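Side-chain contacts in ATP-dependent DNA helicase (Mycobacterium smegmatis, PDB 5V9X), which probably unwinds RNA:DNA duplexes by 3'-to-5' translocation along a single-stranded DNA tracking strand, powered by ATP hydrolysis: residues M173-A178 / R540-S545; G202-L207 / G546-D551. All coordinates share one frame; numbering follows the deposited sequence.

Contact 1 of 2, residues M173-A178 / R540-S545. With nucleotides of chain B.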
loop_
_atom_site.group_PDB
_atom_site.type_symbol
_atom_site.label_atom_id
_atom_site.label_comp_id
_atom_site.label_asym_id
_atom_site.label_seq_id
_atom_site.Cartn_x
_atom_site.Cartn_y
_atom_site.Cartn_z
ATOM N N MET A 173 12.562 -19.323 1.915
ATOM C CA MET A 173 13.838 -19.945 1.583
ATOM C C MET A 173 14.832 -19.811 2.729
ATOM O O MET A 173 15.614 -20.730 2.993
ATOM C CB MET A 173 14.402 -19.331 0.305
ATOM C CG MET A 173 13.487 -19.471 -0.896
ATOM S SD MET A 173 14.259 -18.866 -2.400
ATOM C CE MET A 173 15.661 -19.980 -2.516
ATOM N N LEU A 174 14.818 -18.669 3.419
ATOM C CA LEU A 174 15.697 -18.478 4.566
ATOM C C LEU A 174 15.296 -19.343 5.754
ATOM O O LEU A 174 16.102 -19.526 6.674
ATOM C CB LEU A 174 15.708 -17.006 4.975
ATOM C CG LEU A 174 16.349 -16.054 3.967
ATOM C CD1 LEU A 174 15.981 -14.615 4.288
ATOM C CD2 LEU A 174 17.856 -16.237 3.957
ATOM N N THR A 175 14.076 -19.874 5.757
ATOM C CA THR A 175 13.574 -20.719 6.833
ATOM C C THR A 175 13.428 -22.164 6.356
ATOM O O THR A 175 12.483 -22.871 6.710
ATOM C CB THR A 175 12.252 -20.170 7.365
ATOM O OG1 THR A 175 12.341 -18.742 7.454
ATOM C CG2 THR A 175 11.947 -20.719 8.756
ATOM N N SER A 176 14.373 -22.611 5.537
ATOM C CA SER A 176 14.373 -23.969 5.011
ATOM C C SER A 176 15.769 -24.266 4.484
ATOM O O SER A 176 16.665 -23.421 4.537
ATOM C CB SER A 176 13.310 -24.148 3.923
ATOM O OG SER A 176 13.489 -23.210 2.875
ATOM N N ALA A 177 15.946 -25.484 3.969
ATOM C CA ALA A 177 17.225 -25.878 3.394
ATOM C C ALA A 177 17.554 -25.121 2.114
ATOM O O ALA A 177 18.687 -25.221 1.631
ATOM C CB ALA A 177 17.234 -27.383 3.124
ATOM N N ALA A 178 16.602 -24.366 1.560
ATOM C CA ALA A 178 16.860 -23.597 0.350
ATOM C C ALA A 178 17.844 -22.458 0.582
ATOM O O ALA A 178 18.440 -21.967 -0.383
ATOM C CB ALA A 178 15.548 -23.041 -0.208
ATOM N N ARG A 540 7.313 -25.429 10.462
ATOM C CA ARG A 540 6.025 -25.519 9.783
ATOM C C ARG A 540 5.093 -24.396 10.213
ATOM O O ARG A 540 4.223 -23.976 9.440
ATOM C CB ARG A 540 5.377 -26.879 10.048
ATOM C CG ARG A 540 4.231 -27.197 9.102
ATOM C CD ARG A 540 3.582 -28.533 9.414
ATOM N NE ARG A 540 2.649 -28.931 8.363
ATOM C CZ ARG A 540 1.773 -29.924 8.475
ATOM N NH1 ARG A 540 1.697 -30.625 9.600
ATOM N NH2 ARG A 540 0.966 -30.215 7.463
ATOM N N LEU A 541 5.264 -23.893 11.436
ATOM C CA LEU A 541 4.463 -22.764 11.892
ATOM C C LEU A 541 4.883 -21.471 11.203
ATOM O O LEU A 541 4.031 -20.662 10.817
ATOM C CB LEU A 541 4.584 -22.624 13.406
ATOM C CG LEU A 541 4.011 -21.335 13.986
ATOM C CD1 LEU A 541 2.505 -21.289 13.804
ATOM C CD2 LEU A 541 4.380 -21.226 15.445
ATOM N N ALA A 542 6.190 -21.258 11.040
ATOM C CA ALA A 542 6.664 -20.014 10.444
ATOM C C ALA A 542 6.392 -19.976 8.946
ATOM O O ALA A 542 6.001 -18.934 8.408
ATOM C CB ALA A 542 8.156 -19.832 10.723
ATOM N N VAL A 543 6.590 -21.097 8.255
ATOM C CA VAL A 543 6.466 -21.081 6.802
ATOM C C VAL A 543 5.003 -21.030 6.367
ATOM O O VAL A 543 4.698 -20.538 5.275
ATOM C CB VAL A 543 7.205 -22.283 6.188
ATOM C CG1 VAL A 543 8.681 -22.232 6.551
ATOM C CG2 VAL A 543 6.589 -23.586 6.659
ATOM N N THR A 544 4.079 -21.515 7.193
ATOM C CA THR A 544 2.657 -21.404 6.899
ATOM C C THR A 544 2.034 -20.140 7.482
ATOM O O THR A 544 0.806 -20.017 7.497
ATOM C CB THR A 544 1.907 -22.639 7.412
ATOM O OG1 THR A 544 2.119 -22.786 8.821
ATOM C CG2 THR A 544 2.389 -23.891 6.690
ATOM N N SER A 545 2.856 -19.195 7.950
ATOM C CA SER A 545 2.330 -17.980 8.563
ATOM C C SER A 545 1.759 -17.020 7.528
ATOM O O SER A 545 0.780 -16.319 7.810
ATOM C CB SER A 545 3.425 -17.276 9.361
ATOM O OG SER A 545 4.350 -16.640 8.497
ATOM P P DG B 11 3.453 -21.028 -0.565
ATOM O OP1 DG B 11 4.258 -20.570 -1.720
ATOM O OP2 DG B 11 2.284 -21.912 -0.763
ATOM O "O5'" DG B 11 4.412 -21.752 0.480
ATOM C "C5'" DG B 11 3.879 -22.269 1.682
ATOM C "C4'" DG B 11 4.984 -22.866 2.522
ATOM O "O4'" DG B 11 4.409 -23.659 3.582
ATOM C "C3'" DG B 11 5.940 -23.778 1.757
ATOM O "O3'" DG B 11 7.271 -23.336 1.946
ATOM C "C2'" DG B 11 5.704 -25.172 2.353
ATOM C "C1'" DG B 11 5.126 -24.857 3.725
ATOM N N9 DG B 11 4.198 -25.869 4.215
ATOM C C8 DG B 11 4.338 -26.657 5.332
ATOM N N7 DG B 11 3.333 -27.467 5.524
ATOM C C5 DG B 11 2.470 -27.193 4.470
ATOM C C6 DG B 11 1.215 -27.757 4.147
ATOM O O6 DG B 11 0.594 -28.644 4.749
ATOM N N1 DG B 11 0.677 -27.193 2.993
ATOM C C2 DG B 11 1.278 -26.206 2.246
ATOM N N2 DG B 11 0.608 -25.783 1.164
ATOM N N3 DG B 11 2.453 -25.668 2.539
ATOM C C4 DG B 11 2.989 -26.208 3.659
ATOM P P DA B 13 12.843 -28.032 4.332
ATOM O OP1 DA B 13 13.944 -27.248 4.933
ATOM O OP2 DA B 13 12.887 -28.375 2.894
ATOM O "O5'" DA B 13 12.674 -29.390 5.149
ATOM C "C5'" DA B 13 11.915 -29.398 6.348
ATOM C "C4'" DA B 13 11.450 -30.801 6.684
ATOM O "O4'" DA B 13 10.275 -31.127 5.897
ATOM C "C3'" DA B 13 12.467 -31.900 6.397
ATOM O "O3'" DA B 13 12.376 -32.906 7.390
ATOM C "C2'" DA B 13 12.029 -32.418 5.031
ATOM C "C1'" DA B 13 10.520 -32.288 5.129
ATOM N N9 DA B 13 9.871 -32.125 3.836
ATOM C C8 DA B 13 10.456 -31.736 2.663
ATOM N N7 DA B 13 9.622 -31.671 1.652
ATOM C C5 DA B 13 8.407 -32.043 2.201
ATOM C C6 DA B 13 7.117 -32.175 1.650
ATOM N N6 DA B 13 6.838 -31.936 0.364
ATOM N N1 DA B 13 6.123 -32.566 2.475
ATOM C C2 DA B 13 6.407 -32.804 3.761
ATOM N N3 DA B 13 7.576 -32.713 4.391
ATOM C C4 DA B 13 8.543 -32.325 3.546
ATOM P P DG B 12 8.453 -23.895 1.016
ATOM O OP1 DG B 12 9.428 -22.804 0.802
ATOM O OP2 DG B 12 7.841 -24.583 -0.143
ATOM O "O5'" DG B 12 9.147 -24.988 1.937
ATOM C "C5'" DG B 12 9.442 -24.672 3.279
ATOM C "C4'" DG B 12 9.545 -25.930 4.105
ATOM O "O4'" DG B 12 8.268 -26.606 4.104
ATOM C "C3'" DG B 12 10.578 -26.934 3.598
ATOM O "O3'" DG B 12 11.473 -27.253 4.641
ATOM C "C2'" DG B 12 9.752 -28.148 3.155
ATOM C "C1'" DG B 12 8.456 -27.986 3.934
ATOM N N9 DG B 12 7.292 -28.508 3.229
ATOM C C8 DG B 12 7.021 -28.395 1.886
ATOM N N7 DG B 12 5.896 -28.954 1.533
ATOM C C5 DG B 12 5.385 -29.466 2.720
ATOM C C6 DG B 12 4.187 -30.179 2.964
ATOM O O6 DG B 12 3.312 -30.510 2.151
ATOM N N1 DG B 12 4.052 -30.516 4.309
ATOM C C2 DG B 12 4.960 -30.202 5.294
ATOM N N2 DG B 12 4.655 -30.611 6.535
ATOM N N3 DG B 12 6.086 -29.533 5.079
ATOM C C4 DG B 12 6.232 -29.199 3.773
#
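Thr175 meets the helix 538-543 in a small van der Waals contact, at the point where helix 167-174 has just ended. Its methyl CG2 lies 4.4 Å from CB of Ala542, while its carbonyl O, hydrogen-bonded to NE2 of Gln539, is 3.9 Å from CG1 of Val543. The threonine hydroxyl takes no part, being bonded to Phe171 and Arg211. In Val543, chi1 of -60° turns CG1 to Thr175 and CG2 to the sugar of DG11 of chain B, where it rests 3.5 Å from C1'. Protein and deoxyribose thus pack on one side chain.

At Ser176 the chain turns to the DNA, with CB 3.7 Å from O3' of DG12 of chain B. Ala177 then gives OP1 of DA13 of chain B a backbone N-H bond of 2.8 Å from its N. On the base side of the strand, the extended Arg540 of the second segment makes two hydrogen bonds to the Hoogsteen edge of DG11 of chain B. NE points in the guanidinium plane to N7, and NH2 reaches O6 at 3.2 Å. N2 of DG12 of chain B sits over one guanidinium face, displaced toward its rim. Thr544 CG2 adds a contact of 3.6 Å to C8 of DG11 of chain B.

Helix 461-471 touches both sides, through Ala470 against Thr175 and Ala542, and helix 167-174 rests on helix 200-213 through Leu174.

Contact 2 of 2, residues G202-L207 / G546-D551. With nucleotides of chain B.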
loop_
_atom_site.group_PDB
_atom_site.type_symbol
_atom_site.label_atom_id
_atom_site.label_comp_id
_atom_site.label_asym_id
_atom_site.label_seq_id
_atom_site.Cartn_x
_atom_site.Cartn_y
_atom_site.Cartn_z
ATOM N N GLY A 202 7.619 -4.503 4.968
ATOM C CA GLY A 202 9.005 -4.111 4.754
ATOM C C GLY A 202 9.887 -4.397 5.951
ATOM O O GLY A 202 11.056 -4.762 5.798
ATOM N N ALA A 203 9.342 -4.224 7.158
ATOM C CA ALA A 203 10.068 -4.634 8.355
ATOM C C ALA A 203 10.336 -6.131 8.328
ATOM O O ALA A 203 11.435 -6.587 8.670
ATOM C CB ALA A 203 9.284 -4.249 9.606
ATOM N N HIS A 204 9.334 -6.907 7.917
ATOM C CA HIS A 204 9.532 -8.318 7.608
ATOM C C HIS A 204 10.658 -8.494 6.594
ATOM O O HIS A 204 11.544 -9.340 6.767
ATOM C CB HIS A 204 8.215 -8.893 7.082
ATOM C CG HIS A 204 8.127 -10.386 7.126
ATOM N ND1 HIS A 204 8.551 -11.188 6.088
ATOM C CD2 HIS A 204 7.622 -11.220 8.064
ATOM C CE1 HIS A 204 8.327 -12.453 6.394
ATOM N NE2 HIS A 204 7.766 -12.500 7.589
ATOM N N LEU A 205 10.644 -7.682 5.531
ATOM C CA LEU A 205 11.705 -7.743 4.530
ATOM C C LEU A 205 13.036 -7.257 5.096
ATOM O O LEU A 205 14.095 -7.800 4.758
ATOM C CB LEU A 205 11.312 -6.922 3.302
ATOM C CG LEU A 205 12.372 -6.683 2.221
ATOM C CD1 LEU A 205 12.993 -7.993 1.747
ATOM C CD2 LEU A 205 11.768 -5.919 1.044
ATOM N N ALA A 206 13.002 -6.237 5.959
ATOM C CA ALA A 206 14.235 -5.716 6.539
ATOM C C ALA A 206 14.960 -6.785 7.350
ATOM O O ALA A 206 16.194 -6.858 7.332
ATOM C CB ALA A 206 13.933 -4.497 7.409
ATOM N N LEU A 207 14.210 -7.627 8.064
ATOM C CA LEU A 207 14.834 -8.675 8.864
ATOM C C LEU A 207 15.299 -9.842 8.000
ATOM O O LEU A 207 16.355 -10.427 8.268
ATOM C CB LEU A 207 13.869 -9.158 9.946
ATOM C CG LEU A 207 13.637 -8.187 11.103
ATOM C CD1 LEU A 207 12.680 -8.783 12.120
ATOM C CD2 LEU A 207 14.958 -7.818 11.762
ATOM N N GLY A 546 2.356 -16.962 6.341
ATOM C CA GLY A 546 1.940 -16.023 5.326
ATOM C C GLY A 546 2.640 -14.683 5.363
ATOM O O GLY A 546 2.385 -13.847 4.488
ATOM N N GLY A 547 3.508 -14.447 6.345
ATOM C CA GLY A 547 4.261 -13.210 6.404
ATOM C C GLY A 547 3.618 -12.133 7.252
ATOM O O GLY A 547 3.102 -12.412 8.338
ATOM N N ALA A 548 3.642 -10.893 6.764
ATOM C CA ALA A 548 3.127 -9.759 7.519
ATOM C C ALA A 548 1.722 -9.341 7.113
ATOM O O ALA A 548 1.035 -8.692 7.910
ATOM C CB ALA A 548 4.065 -8.555 7.373
ATOM N N ILE A 549 1.278 -9.687 5.912
ATOM C CA ILE A 549 -0.056 -9.272 5.464
ATOM C C ILE A 549 -1.111 -9.940 6.341
ATOM O O ILE A 549 -1.072 -11.169 6.523
ATOM C CB ILE A 549 -0.258 -9.623 3.990
ATOM C CG1 ILE A 549 0.662 -8.767 3.114
ATOM C CG2 ILE A 549 -1.712 -9.422 3.587
ATOM C CD1 ILE A 549 0.635 -9.140 1.648
ATOM N N PRO A 550 -2.052 -9.190 6.904
ATOM C CA PRO A 550 -3.016 -9.784 7.834
ATOM C C PRO A 550 -4.189 -10.439 7.126
ATOM O O PRO A 550 -4.558 -10.086 6.003
ATOM C CB PRO A 550 -3.484 -8.579 8.658
ATOM C CG PRO A 550 -3.375 -7.435 7.707
ATOM C CD PRO A 550 -2.178 -7.723 6.835
ATOM N N ASP A 551 -4.782 -11.412 7.815
ATOM C CA ASP A 551 -6.043 -12.012 7.388
ATOM C C ASP A 551 -7.164 -11.040 7.725
ATOM O O ASP A 551 -7.546 -10.891 8.889
ATOM C CB ASP A 551 -6.268 -13.358 8.066
ATOM C CG ASP A 551 -5.469 -14.478 7.429
ATOM O OD1 ASP A 551 -4.798 -14.228 6.406
ATOM O OD2 ASP A 551 -5.518 -15.614 7.952
ATOM P P DG B 9 0.660 -10.146 -5.409
ATOM O OP1 DG B 9 1.601 -10.023 -6.545
ATOM O OP2 DG B 9 -0.725 -10.621 -5.636
ATOM O "O5'" DG B 9 1.321 -11.073 -4.297
ATOM C "C5'" DG B 9 2.527 -10.663 -3.668
ATOM C "C4'" DG B 9 2.869 -11.580 -2.510
ATOM O "O4'" DG B 9 1.946 -11.341 -1.418
ATOM C "C3'" DG B 9 2.790 -13.069 -2.826
ATOM O "O3'" DG B 9 3.871 -13.749 -2.211
ATOM C "C2'" DG B 9 1.445 -13.489 -2.233
ATOM C "C1'" DG B 9 1.305 -12.542 -1.049
ATOM N N9 DG B 9 -0.082 -12.227 -0.722
ATOM C C8 DG B 9 -1.009 -11.636 -1.545
ATOM N N7 DG B 9 -2.173 -11.472 -0.982
ATOM C C5 DG B 9 -2.009 -11.982 0.297
ATOM C C6 DG B 9 -2.932 -12.073 1.362
ATOM O O6 DG B 9 -4.115 -11.709 1.386
ATOM N N1 DG B 9 -2.362 -12.657 2.491
ATOM C C2 DG B 9 -1.061 -13.096 2.577
ATOM N N2 DG B 9 -0.691 -13.633 3.751
ATOM N N3 DG B 9 -0.183 -13.016 1.582
ATOM C C4 DG B 9 -0.727 -12.451 0.476
ATOM P P DT B 8 -4.753 -8.338 -5.081
ATOM O OP1 DT B 8 -4.783 -8.628 -6.529
ATOM O OP2 DT B 8 -5.491 -9.215 -4.146
ATOM O "O5'" DT B 8 -3.231 -8.270 -4.597
ATOM C "C5'" DT B 8 -2.361 -7.274 -5.126
ATOM C "C4'" DT B 8 -1.137 -7.103 -4.245
ATOM O "O4'" DT B 8 -1.502 -6.447 -3.018
ATOM C "C3'" DT B 8 -0.475 -8.402 -3.812
ATOM O "O3'" DT B 8 0.585 -8.707 -4.700
ATOM C "C2'" DT B 8 0.046 -8.106 -2.388
ATOM C "C1'" DT B 8 -0.506 -6.712 -2.069
ATOM N N1 DT B 8 -1.108 -6.599 -0.709
ATOM C C2 DT B 8 -0.508 -5.788 0.225
ATOM O O2 DT B 8 0.501 -5.146 0.001
ATOM N N3 DT B 8 -1.138 -5.751 1.440
ATOM C C4 DT B 8 -2.285 -6.434 1.808
ATOM O O4 DT B 8 -2.776 -6.336 2.929
ATOM C C5 DT B 8 -2.863 -7.268 0.781
ATOM C C7 DT B 8 -4.107 -8.055 1.061
ATOM C C6 DT B 8 -2.253 -7.310 -0.413
#
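His204 abuts the backbone of Gly547 and Ala548, joining a helix of the RecA-like fold to a loop of the winged-helix region. Its helix, 200-213, is the crossover between the adjacent parallel strands 187-191 and 221-226.

The contact between the segments is entirely van der Waals. The imidazole, its CG anti to the backbone N (chi1 -162°), extends toward the loop and brings NE2 to 3.8 Å from CA of Gly547. The backbone N of Ala548 lies 4.2 Å above one ring face, near its rim, and the root of the side chain is covered where CB of His204 meets CB of Ala548 at 4.2 Å.

Polar bonding around the ring is supplied from helix 461-471: Gln466 binds NE2 of His204 through OE1 and the carbonyl O of Gly547 through NE2, tying both sides together. His467 meets the imidazole edge-to-face.

The loop also touches the tracking strand. Gly546 offers its carbonyl O to the exocyclic amine N2 of DG9 of chain B at 3.2 Å. Beyond it, Ile549 wedges between two successive bases, keeping their rings apart. Its CG2 lies 3.3 Å from O4 of DT8 of chain B, and the terminal methyl CD1 lies between the bases, 3.8 Å from C4 of DG9 of chain B and equally far from C2 of DT8 of chain B.

In the fold
Both contacts lie along the same DNA strand, their centres 13 Å apart. Segments 540-545 and 546-551 run on without a break, and each faces a different part of the DEAD/DEAH-box region: contact 1 lies beside DG11 to DA13 of chain B, contact 2 beside DT8 and DG9 of chain B. A local bond from the hydroxyl of Ser545 to the backbone N of Gly547 spans the junction of the two segments. Helix 461-471 backs both, through Ala470 in the first and Gln466 in the second. Neither contact holds the nucleotide analogue; both line part of the DNA-binding surface, where the winged-helix region meets the DEAD/DEAH-box region.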